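PDB 3U52: phenol hydroxylase component phN from Pseudomonas stutzeri, which probably forms the diiron-bearing oxygenase subunit of a multicomponent enzyme that uses molecular oxygen to hydroxylate phenol. Local coordinates for residues S177-A182 with F188-A193; F246-H251 with P256-W261; T350-K355 with Y379-A384. All blocks are in the same frame, centred on the assembly; numbering follows the deposited sequence.

Contact 1: residues S177-A182 with F188-A193; sequences SFFDDA and FEFLTA
Phe179 and Phe190 touch through one ring carbon each where helix 173-184 turns back into helix 187-216, forming an antiparallel helical hairpin within the helix-rich diiron hydroxylase fold. The segment axes approach to 10.2 Å at 142°, a spacing bridged by the two phenylalanine rings and, beside them, by alanines. Phe190 offers the edge of its ring: CE1 lies 4.0 Å from Phe179 CE2, the two rings set obliquely. With CG anti to the backbone N (chi1 176°), the Phe190 ring is carried back toward the end of the first segment, and its CD1 comes to 3.6 Å from Ala182 O, near the ring plane. Ala182 CB adds a 4.2 Å contact with Ala193 CB. Replacing Phe190 by alanine would probably open a gap beside Ala182 and leave the Phe179 ring without this aromatic neighbour. Elsewhere Phe179 packs on Leu107, Ala110 and Ala111 of helix 105-121, the helix that also carries the iron ligand Glu108. Across the other flank the carboxylates of Asp181 and Glu189 both form salt bridges with Lys264, which probably offsets their mutual repulsion. Phe188 and Leu191 belong to a xenon pocket. At that end Thr192 N and Thr192 OG1 grip Phe188 O from opposite faces of its carbonyl plane, the hydroxyl bond measuring 2.9 Å from OG1 to O.

Contact 2: residues F246-H251 with P256-W261; sequences FILEQH and PIVQRW
Ile247, which packs on Val258 through its side chain, has its backbone oxygen held by two donors: Asn254 ND2, from the start of the next helix, and more weakly Gln250 N, 3.4 Å from Ile247 O. These bonds illustrate how a helical hairpin is closed, here where helix 220-250 ends and helix 254-283 begins. His251 adds a second polar tie in the turn, its ND1 accepting a hydrogen bond from Asp253 N, a cap on the coming helix. Between the helices the contact is wholly apolar, with the branched Val258 set against two successive residues. Val258 CG2 meets Ile247 CG2 at 3.6 Å, the side chains slanting across each other. Leu248 reaches over with CD2, which sits 3.8 Å from Val258 CB and at the same distance from Val258 CG1. With CG1 anti to the backbone N (chi1 170°), Val258 turns CG1 to the leucine and CG2 to Ile247, though CG2 also stays within 4.0 Å of Leu248 CD2. Ile247 also packs on Phe188, and its side chain lies about 4 Å from a bound xenon, nearest atoms compared. On another flank of helix 220-250 the Phe246 ring takes Gln250 CG over the centre of one face. In the second helix Ile257 CG2 rests 3.6 Å above one face of the Trp261 ring, offset toward its rim.

Contact 3: residues T350-K355 with Y379-A384; sequences TWIPEK and YLAKEA
Ile352 meets helix 369-385 with a single methyl group. Its CD1 presses on the helix backbone between Leu380 and Ala381, lying 3.4 Å from Ala381 N and 3.6 Å from Leu380 C. The fit is tight, for the same methyl is also only 3.4 Å from Ala381 CA, shorter than usual for two carbons. Side chains flank this point of contact: Ala381 CB is 3.7 Å from Ile352 CD1, while Leu380 CB stands 4.0 Å from it. The reach comes from an extended branch, with CG1 anti to the carbonyl carbon (chi1 -64°) and CD1 anti to CA (chi2 165°), which sends the methyl out from the loop to the helix. Around this first shell, Tyr340 of helix 331-342 packs on both Ile352 and Leu380, and Tyr377 of the same helix as Leu380 touches Ile352 and Pro353. Farther out, Trp351 O accepts a hydrogen bond from Trp336 NE1, the two indole rings also meeting edge-to-face, Thr350 pairs through its backbone with Tyr486, and Glu354 occupies the N-cap of helix 355-364, its backbone N hydrogen-bonded to Glu357 OE1. Leu380 also meets an aromatic side chain of another protein chain of the assembly. No hydrogen bond or salt bridge joins the loop to the 379-384 segment, which suggests that the direct join rests on shape and dispersion, while hydrogen bonds to other parts of the chain help place the loop.

Overall arrangement
Contacts 1 and 2 each join two helices that follow one another, and helix 187-216 of the first precedes helix 220-250 of the second. Both are buried, on the same side of the chain's centre, and they touch: Trp261 packs on Phe188, Glu189 and Thr192. Contact 3 lies on the opposite side, about 39 Å from contact 1 between centres, is only partly buried and joins a loop to a helix. All three are apolar, yet differ with place: rings and alanines in contact 1, a valine against an isoleucine and a leucine in contact 2, and a lone isoleucine methyl in contact 3. Other protein chains reach contacts 1 and 3 but not contact 2.

Contact 1: residues S177-A182 with F188-A193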
loop_
_atom_site.group_PDB
_atom_site.type_symbol
_atom_site.label_atom_id
_atom_site.label_comp_id
_atom_site.label_asym_id
_atom_site.label_seq_id
_atom_site.Cartn_x
_atom_site.Cartn_y
_atom_site.Cartn_z
ATOM N N SER A 177 10.678 31.277 14.742
ATOM C CA SER A 177 10.462 32.067 15.943
ATOM C C SER A 177 9.063 31.854 16.558
ATOM O O SER A 177 8.900 31.970 17.778
ATOM C CB SER A 177 10.743 33.569 15.698
ATOM O OG SER A 177 9.738 34.132 14.879
ATOM N N PHE A 178 8.054 31.536 15.739
ATOM C CA PHE A 178 6.704 31.147 16.254
ATOM C C PHE A 178 6.837 29.965 17.203
ATOM O O PHE A 178 6.339 29.981 18.354
ATOM C CB PHE A 178 5.750 30.744 15.075
ATOM C CG PHE A 178 4.404 30.260 15.532
ATOM C CD1 PHE A 178 4.198 28.925 15.828
ATOM C CD2 PHE A 178 3.325 31.145 15.623
ATOM C CE1 PHE A 178 2.931 28.476 16.279
ATOM C CE2 PHE A 178 2.023 30.717 16.044
ATOM C CZ PHE A 178 1.843 29.415 16.407
ATOM N N PHE A 179 7.517 28.917 16.730
ATOM C CA PHE A 179 7.654 27.753 17.590
ATOM C C PHE A 179 8.691 27.888 18.736
ATOM O O PHE A 179 8.530 27.238 19.769
ATOM C CB PHE A 179 7.923 26.463 16.754
ATOM C CG PHE A 179 7.007 25.338 17.144
ATOM C CD1 PHE A 179 5.768 25.215 16.571
ATOM C CD2 PHE A 179 7.388 24.440 18.135
ATOM C CE1 PHE A 179 4.863 24.189 16.979
ATOM C CE2 PHE A 179 6.530 23.404 18.544
ATOM C CZ PHE A 179 5.267 23.280 17.969
ATOM N N ASP A 180 9.759 28.669 18.530
ATOM C CA ASP A 180 10.734 28.974 19.615
ATOM C C ASP A 180 10.011 29.712 20.725
ATOM O O ASP A 180 10.250 29.435 21.858
ATOM C CB ASP A 180 11.897 29.814 19.119
ATOM C CG ASP A 180 12.953 29.004 18.387
ATOM O OD1 ASP A 180 12.791 27.747 18.236
ATOM O OD2 ASP A 180 13.987 29.611 17.951
ATOM N N ASP A 181 9.112 30.636 20.385
ATOM C CA ASP A 181 8.310 31.394 21.356
ATOM C C ASP A 181 7.501 30.423 22.205
ATOM O O ASP A 181 7.593 30.453 23.438
ATOM C CB ASP A 181 7.465 32.414 20.564
ATOM C CG ASP A 181 6.716 33.442 21.434
ATOM O OD1 ASP A 181 6.464 33.213 22.620
ATOM O OD2 ASP A 181 6.320 34.486 20.866
ATOM N N ALA A 182 6.777 29.484 21.557
ATOM C CA ALA A 182 5.981 28.487 22.303
ATOM C C ALA A 182 6.828 27.563 23.189
ATOM O O ALA A 182 6.461 27.312 24.325
ATOM C CB ALA A 182 5.101 27.629 21.317
ATOM N N PHE A 188 1.651 25.411 30.312
ATOM C CA PHE A 188 0.282 25.828 30.006
ATOM C C PHE A 188 0.171 26.715 28.777
ATOM O O PHE A 188 -0.803 26.581 27.992
ATOM C CB PHE A 188 -0.419 26.443 31.227
ATOM C CG PHE A 188 -0.638 25.442 32.364
ATOM C CD1 PHE A 188 0.114 25.526 33.515
ATOM C CD2 PHE A 188 -1.616 24.464 32.266
ATOM C CE1 PHE A 188 -0.073 24.606 34.558
ATOM C CE2 PHE A 188 -1.821 23.525 33.294
ATOM C CZ PHE A 188 -1.025 23.606 34.448
ATOM N N GLU A 189 1.124 27.626 28.622
ATOM C CA GLU A 189 1.121 28.503 27.427
ATOM C C GLU A 189 1.471 27.669 26.198
ATOM O O GLU A 189 0.837 27.816 25.152
ATOM C CB GLU A 189 2.066 29.702 27.568
ATOM C CG GLU A 189 1.967 30.647 26.355
ATOM C CD GLU A 189 2.825 31.895 26.467
ATOM O OE1 GLU A 189 2.791 32.678 25.512
ATOM O OE2 GLU A 189 3.522 32.132 27.478
ATOM N N PHE A 190 2.414 26.745 26.347
ATOM C CA PHE A 190 2.756 25.853 25.210
ATOM C C PHE A 190 1.472 25.146 24.731
ATOM O O PHE A 190 1.143 25.173 23.517
ATOM C CB PHE A 190 3.833 24.827 25.559
ATOM C CG PHE A 190 4.135 23.831 24.429
ATOM C CD1 PHE A 190 4.966 24.169 23.372
ATOM C CD2 PHE A 190 3.524 22.587 24.407
ATOM C CE1 PHE A 190 5.232 23.260 22.332
ATOM C CE2 PHE A 190 3.776 21.685 23.377
ATOM C CZ PHE A 190 4.634 22.029 22.345
ATOM N N LEU A 191 0.747 24.541 25.667
ATOM C CA LEU A 191 -0.511 23.868 25.288
ATOM C C LEU A 191 -1.563 24.835 24.705
ATOM O O LEU A 191 -2.256 24.522 23.711
ATOM C CB LEU A 191 -1.058 23.064 26.467
ATOM C CG LEU A 191 -0.931 21.530 26.388
ATOM C CD1 LEU A 191 0.118 20.877 25.412
ATOM C CD2 LEU A 191 -0.916 20.960 27.762
ATOM N N THR A 192 -1.683 26.027 25.283
ATOM C CA THR A 192 -2.662 26.986 24.772
ATOM C C THR A 192 -2.297 27.444 23.372
ATOM O O THR A 192 -3.186 27.644 22.529
ATOM C CB THR A 192 -2.854 28.182 25.740
ATOM O OG1 THR A 192 -3.352 27.671 26.988
ATOM C CG2 THR A 192 -3.867 29.198 25.164
ATOM N N ALA A 193 -1.006 27.648 23.128
ATOM C CA ALA A 193 -0.504 28.094 21.839
ATOM C C ALA A 193 -0.726 27.026 20.767
ATOM O O ALA A 193 -1.266 27.280 19.688
ATOM C CB ALA A 193 1.002 28.349 21.946
#

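Contact 2: residues F246-H251 with P256-W261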
loop_
_atom_site.group_PDB
_atom_site.type_symbol
_atom_site.label_atom_id
_atom_site.label_comp_id
_atom_site.label_asym_id
_atom_site.label_seq_id
_atom_site.Cartn_x
_atom_site.Cartn_y
_atom_site.Cartn_z
ATOM N N PHE A 246 -10.644 22.613 30.310
ATOM C CA PHE A 246 -10.055 22.183 31.577
ATOM C C PHE A 246 -9.462 23.361 32.358
ATOM O O PHE A 246 -9.769 23.555 33.525
ATOM C CB PHE A 246 -8.947 21.151 31.361
ATOM C CG PHE A 246 -8.348 20.678 32.634
ATOM C CD1 PHE A 246 -9.070 19.858 33.483
ATOM C CD2 PHE A 246 -7.082 21.094 33.013
ATOM C CE1 PHE A 246 -8.501 19.441 34.712
ATOM C CE2 PHE A 246 -6.522 20.669 34.212
ATOM C CZ PHE A 246 -7.237 19.847 35.054
ATOM N N ILE A 247 -8.631 24.139 31.686
ATOM C CA ILE A 247 -7.904 25.286 32.285
ATOM C C ILE A 247 -8.847 26.401 32.727
ATOM O O ILE A 247 -8.691 26.945 33.838
ATOM C CB ILE A 247 -6.849 25.831 31.314
ATOM C CG1 ILE A 247 -5.752 24.785 31.108
ATOM C CG2 ILE A 247 -6.202 27.090 31.855
ATOM C CD1 ILE A 247 -4.650 25.260 30.102
ATOM N N LEU A 248 -9.846 26.700 31.878
ATOM C CA LEU A 248 -10.820 27.740 32.201
ATOM C C LEU A 248 -11.708 27.357 33.389
ATOM O O LEU A 248 -12.111 28.218 34.164
ATOM C CB LEU A 248 -11.705 28.067 30.986
ATOM C CG LEU A 248 -10.908 28.778 29.883
ATOM C CD1 LEU A 248 -11.704 28.842 28.555
ATOM C CD2 LEU A 248 -10.424 30.136 30.336
ATOM N N GLU A 249 -11.996 26.074 33.543
ATOM C CA GLU A 249 -12.882 25.626 34.615
ATOM C C GLU A 249 -12.193 25.448 35.944
ATOM O O GLU A 249 -12.838 25.412 36.986
ATOM C CB GLU A 249 -13.556 24.331 34.199
ATOM C CG GLU A 249 -14.651 24.601 33.191
ATOM C CD GLU A 249 -15.416 23.389 32.787
ATOM O OE1 GLU A 249 -15.339 22.380 33.525
ATOM O OE2 GLU A 249 -16.100 23.457 31.735
ATOM N N GLN A 250 -10.874 25.346 35.927
ATOM C CA GLN A 250 -10.142 25.035 37.138
ATOM C C GLN A 250 -10.052 26.184 38.143
ATOM O O GLN A 250 -9.923 25.934 39.337
ATOM C CB GLN A 250 -8.755 24.473 36.811
ATOM C CG GLN A 250 -8.812 23.085 36.286
ATOM C CD GLN A 250 -9.066 22.070 37.368
ATOM O OE1 GLN A 250 -8.390 22.078 38.364
ATOM N NE2 GLN A 250 -10.048 21.203 37.184
ATOM N N HIS A 251 -10.152 27.426 37.686
ATOM C CA HIS A 251 -10.036 28.543 38.597
ATOM C C HIS A 251 -10.350 29.817 37.869
ATOM O O HIS A 251 -9.849 30.028 36.763
ATOM C CB HIS A 251 -8.614 28.638 39.160
ATOM C CG HIS A 251 -8.576 29.307 40.492
ATOM N ND1 HIS A 251 -8.730 30.670 40.635
ATOM C CD2 HIS A 251 -8.478 28.803 41.747
ATOM C CE1 HIS A 251 -8.696 30.982 41.919
ATOM N NE2 HIS A 251 -8.549 29.866 42.614
ATOM N N PRO A 256 -8.336 35.490 32.878
ATOM C CA PRO A 256 -7.625 36.572 32.169
ATOM C C PRO A 256 -6.248 36.168 31.599
ATOM O O PRO A 256 -5.820 36.726 30.589
ATOM C CB PRO A 256 -7.459 37.650 33.243
ATOM C CG PRO A 256 -7.527 36.874 34.536
ATOM C CD PRO A 256 -8.546 35.820 34.307
ATOM N N ILE A 257 -5.567 35.212 32.232
ATOM C CA ILE A 257 -4.278 34.739 31.702
ATOM C C ILE A 257 -4.503 34.054 30.337
ATOM O O ILE A 257 -3.758 34.296 29.384
ATOM C CB ILE A 257 -3.601 33.727 32.675
ATOM C CG1 ILE A 257 -3.393 34.385 34.072
ATOM C CG2 ILE A 257 -2.284 33.193 32.033
ATOM C CD1 ILE A 257 -2.916 33.399 35.155
ATOM N N VAL A 258 -5.516 33.180 30.286
ATOM C CA VAL A 258 -5.865 32.464 29.064
ATOM C C VAL A 258 -6.309 33.450 28.021
ATOM O O VAL A 258 -6.001 33.285 26.858
ATOM C CB VAL A 258 -6.990 31.396 29.287
ATOM C CG1 VAL A 258 -7.487 30.854 27.969
ATOM C CG2 VAL A 258 -6.469 30.227 30.130
ATOM N N GLN A 259 -7.034 34.495 28.424
ATOM C CA GLN A 259 -7.467 35.510 27.441
ATOM C C GLN A 259 -6.276 36.170 26.736
ATOM O O GLN A 259 -6.273 36.365 25.494
ATOM C CB GLN A 259 -8.352 36.614 28.095
ATOM C CG GLN A 259 -8.841 37.608 27.011
ATOM C CD GLN A 259 -9.860 36.963 26.093
ATOM O OE1 GLN A 259 -9.651 36.804 24.872
ATOM N NE2 GLN A 259 -10.961 36.589 26.659
ATOM N N ARG A 260 -5.278 36.548 27.519
ATOM C CA ARG A 260 -4.077 37.138 26.950
ATOM C C ARG A 260 -3.353 36.166 26.007
ATOM O O ARG A 260 -2.821 36.597 24.978
ATOM C CB ARG A 260 -3.088 37.565 28.045
ATOM C CG ARG A 260 -3.462 38.873 28.760
ATOM C CD ARG A 260 -2.454 39.162 29.920
ATOM N NE ARG A 260 -3.232 39.505 31.119
ATOM C CZ ARG A 260 -3.116 38.949 32.316
ATOM N NH1 ARG A 260 -2.189 38.033 32.573
ATOM N NH2 ARG A 260 -3.924 39.363 33.274
ATOM N N TRP A 261 -3.257 34.890 26.391
ATOM C CA TRP A 261 -2.645 33.883 25.482
ATOM C C TRP A 261 -3.438 33.705 24.208
ATOM O O TRP A 261 -2.854 33.512 23.166
ATOM C CB TRP A 261 -2.457 32.503 26.127
ATOM C CG TRP A 261 -1.450 32.514 27.243
ATOM C CD1 TRP A 261 -0.404 33.378 27.399
ATOM C CD2 TRP A 261 -1.369 31.577 28.311
ATOM N NE1 TRP A 261 0.307 33.057 28.537
ATOM C CE2 TRP A 261 -0.258 31.950 29.110
ATOM C CE3 TRP A 261 -2.129 30.450 28.669
ATOM C CZ2 TRP A 261 0.134 31.220 30.261
ATOM C CZ3 TRP A 261 -1.750 29.736 29.826
ATOM C CH2 TRP A 261 -0.639 30.142 30.601
#

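Contact 3: residues T350-K355 with Y379-A384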
loop_
_atom_site.group_PDB
_atom_site.type_symbol
_atom_site.label_atom_id
_atom_site.label_comp_id
_atom_site.label_asym_id
_atom_site.label_seq_id
_atom_site.Cartn_x
_atom_site.Cartn_y
_atom_site.Cartn_z
ATOM N N THR A 350 9.325 32.256 -7.964
ATOM C CA THR A 350 8.067 32.983 -8.076
ATOM C C THR A 350 7.949 33.383 -9.547
ATOM O O THR A 350 8.849 33.121 -10.320
ATOM C CB THR A 350 8.040 34.279 -7.208
ATOM O OG1 THR A 350 9.017 35.165 -7.726
ATOM C CG2 THR A 350 8.354 34.008 -5.653
ATOM N N TRP A 351 6.858 34.026 -9.939
ATOM C CA TRP A 351 6.624 34.253 -11.368
ATOM C C TRP A 351 5.431 35.164 -11.391
ATOM O O TRP A 351 4.798 35.381 -10.353
ATOM C CB TRP A 351 6.263 32.932 -12.102
ATOM C CG TRP A 351 5.100 32.176 -11.434
ATOM C CD1 TRP A 351 3.757 32.386 -11.662
ATOM C CD2 TRP A 351 5.167 31.158 -10.410
ATOM N NE1 TRP A 351 2.989 31.577 -10.841
ATOM C CE2 TRP A 351 3.819 30.800 -10.074
ATOM C CE3 TRP A 351 6.210 30.495 -9.761
ATOM C CZ2 TRP A 351 3.519 29.805 -9.122
ATOM C CZ3 TRP A 351 5.901 29.507 -8.783
ATOM C CH2 TRP A 351 4.579 29.184 -8.473
ATOM N N ILE A 352 5.114 35.693 -12.561
ATOM C CA ILE A 352 3.873 36.440 -12.701
ATOM C C ILE A 352 2.722 35.458 -13.037
ATOM O O ILE A 352 2.874 34.644 -13.908
ATOM C CB ILE A 352 4.059 37.563 -13.766
ATOM C CG1 ILE A 352 5.118 38.551 -13.250
ATOM C CG2 ILE A 352 2.743 38.279 -14.073
ATOM C CD1 ILE A 352 5.649 39.459 -14.320
ATOM N N PRO A 353 1.580 35.534 -12.326
ATOM C CA PRO A 353 0.437 34.666 -12.590
ATOM C C PRO A 353 -0.053 34.743 -14.064
ATOM O O PRO A 353 0.034 35.817 -14.688
ATOM C CB PRO A 353 -0.644 35.203 -11.617
ATOM C CG PRO A 353 -0.135 36.664 -11.236
ATOM C CD PRO A 353 1.336 36.465 -11.196
ATOM N N GLU A 354 -0.557 33.632 -14.605
ATOM C CA GLU A 354 -1.118 33.619 -15.978
ATOM C C GLU A 354 -2.339 34.495 -16.038
ATOM O O GLU A 354 -2.941 34.769 -15.011
ATOM C CB GLU A 354 -1.518 32.202 -16.419
ATOM C CG GLU A 354 -0.471 31.146 -16.262
ATOM C CD GLU A 354 0.829 31.497 -16.978
ATOM O OE1 GLU A 354 1.902 31.180 -16.418
ATOM O OE2 GLU A 354 0.787 32.083 -18.089
ATOM N N LYS A 355 -2.764 34.894 -17.237
ATOM C CA LYS A 355 -3.919 35.796 -17.339
ATOM C C LYS A 355 -5.218 35.130 -16.776
ATOM O O LYS A 355 -6.047 35.787 -16.144
ATOM C CB LYS A 355 -4.070 36.355 -18.772
ATOM C CG LYS A 355 -4.962 35.509 -19.697
ATOM C CD LYS A 355 -6.456 35.982 -19.691
ATOM C CE LYS A 355 -7.497 34.810 -19.743
ATOM N NZ LYS A 355 -7.441 33.910 -20.953
ATOM N N TYR A 379 2.784 46.102 -14.653
ATOM C CA TYR A 379 4.105 46.732 -14.605
ATOM C C TYR A 379 5.263 45.732 -14.538
ATOM O O TYR A 379 6.240 45.865 -15.282
ATOM C CB TYR A 379 4.203 47.736 -13.429
ATOM C CG TYR A 379 5.584 48.374 -13.321
ATOM C CD1 TYR A 379 5.985 49.409 -14.202
ATOM C CD2 TYR A 379 6.494 47.920 -12.391
ATOM C CE1 TYR A 379 7.281 49.982 -14.132
ATOM C CE2 TYR A 379 7.800 48.473 -12.317
ATOM C CZ TYR A 379 8.163 49.508 -13.186
ATOM O OH TYR A 379 9.420 50.039 -13.126
ATOM N N LEU A 380 5.163 44.730 -13.652
ATOM C CA LEU A 380 6.285 43.798 -13.494
ATOM C C LEU A 380 6.480 42.962 -14.763
ATOM O O LEU A 380 7.605 42.646 -15.125
ATOM C CB LEU A 380 6.059 42.875 -12.294
ATOM C CG LEU A 380 6.067 43.566 -10.948
ATOM C CD1 LEU A 380 5.538 42.576 -9.891
ATOM C CD2 LEU A 380 7.477 44.088 -10.639
ATOM N N ALA A 381 5.386 42.654 -15.462
ATOM C CA ALA A 381 5.517 41.899 -16.722
ATOM C C ALA A 381 6.137 42.737 -17.869
ATOM O O ALA A 381 6.945 42.235 -18.648
ATOM C CB ALA A 381 4.182 41.318 -17.130
ATOM N N LYS A 382 5.773 43.999 -17.953
ATOM C CA LYS A 382 6.392 44.885 -18.931
ATOM C C LYS A 382 7.891 45.006 -18.643
ATOM O O LYS A 382 8.736 44.894 -19.554
ATOM C CB LYS A 382 5.767 46.258 -18.805
ATOM C CG LYS A 382 4.448 46.431 -19.508
ATOM C CD LYS A 382 3.731 47.673 -18.933
ATOM C CE LYS A 382 4.631 48.488 -17.948
ATOM N NZ LYS A 382 5.896 49.166 -18.502
ATOM N N GLU A 383 8.226 45.203 -17.371
ATOM C CA GLU A 383 9.619 45.199 -16.966
ATOM C C GLU A 383 10.348 43.903 -17.326
ATOM O O GLU A 383 11.428 43.966 -17.914
ATOM C CB GLU A 383 9.726 45.543 -15.503
ATOM C CG GLU A 383 9.433 47.051 -15.277
ATOM C CD GLU A 383 10.395 47.997 -16.043
ATOM O OE1 GLU A 383 11.574 48.169 -15.607
ATOM O OE2 GLU A 383 9.967 48.586 -17.066
ATOM N N ALA A 384 9.747 42.745 -17.029
ATOM C CA ALA A 384 10.385 41.442 -17.301
ATOM C C ALA A 384 10.562 41.251 -18.828
ATOM O O ALA A 384 11.649 40.844 -19.264
ATOM C CB ALA A 384 9.578 40.312 -16.682
#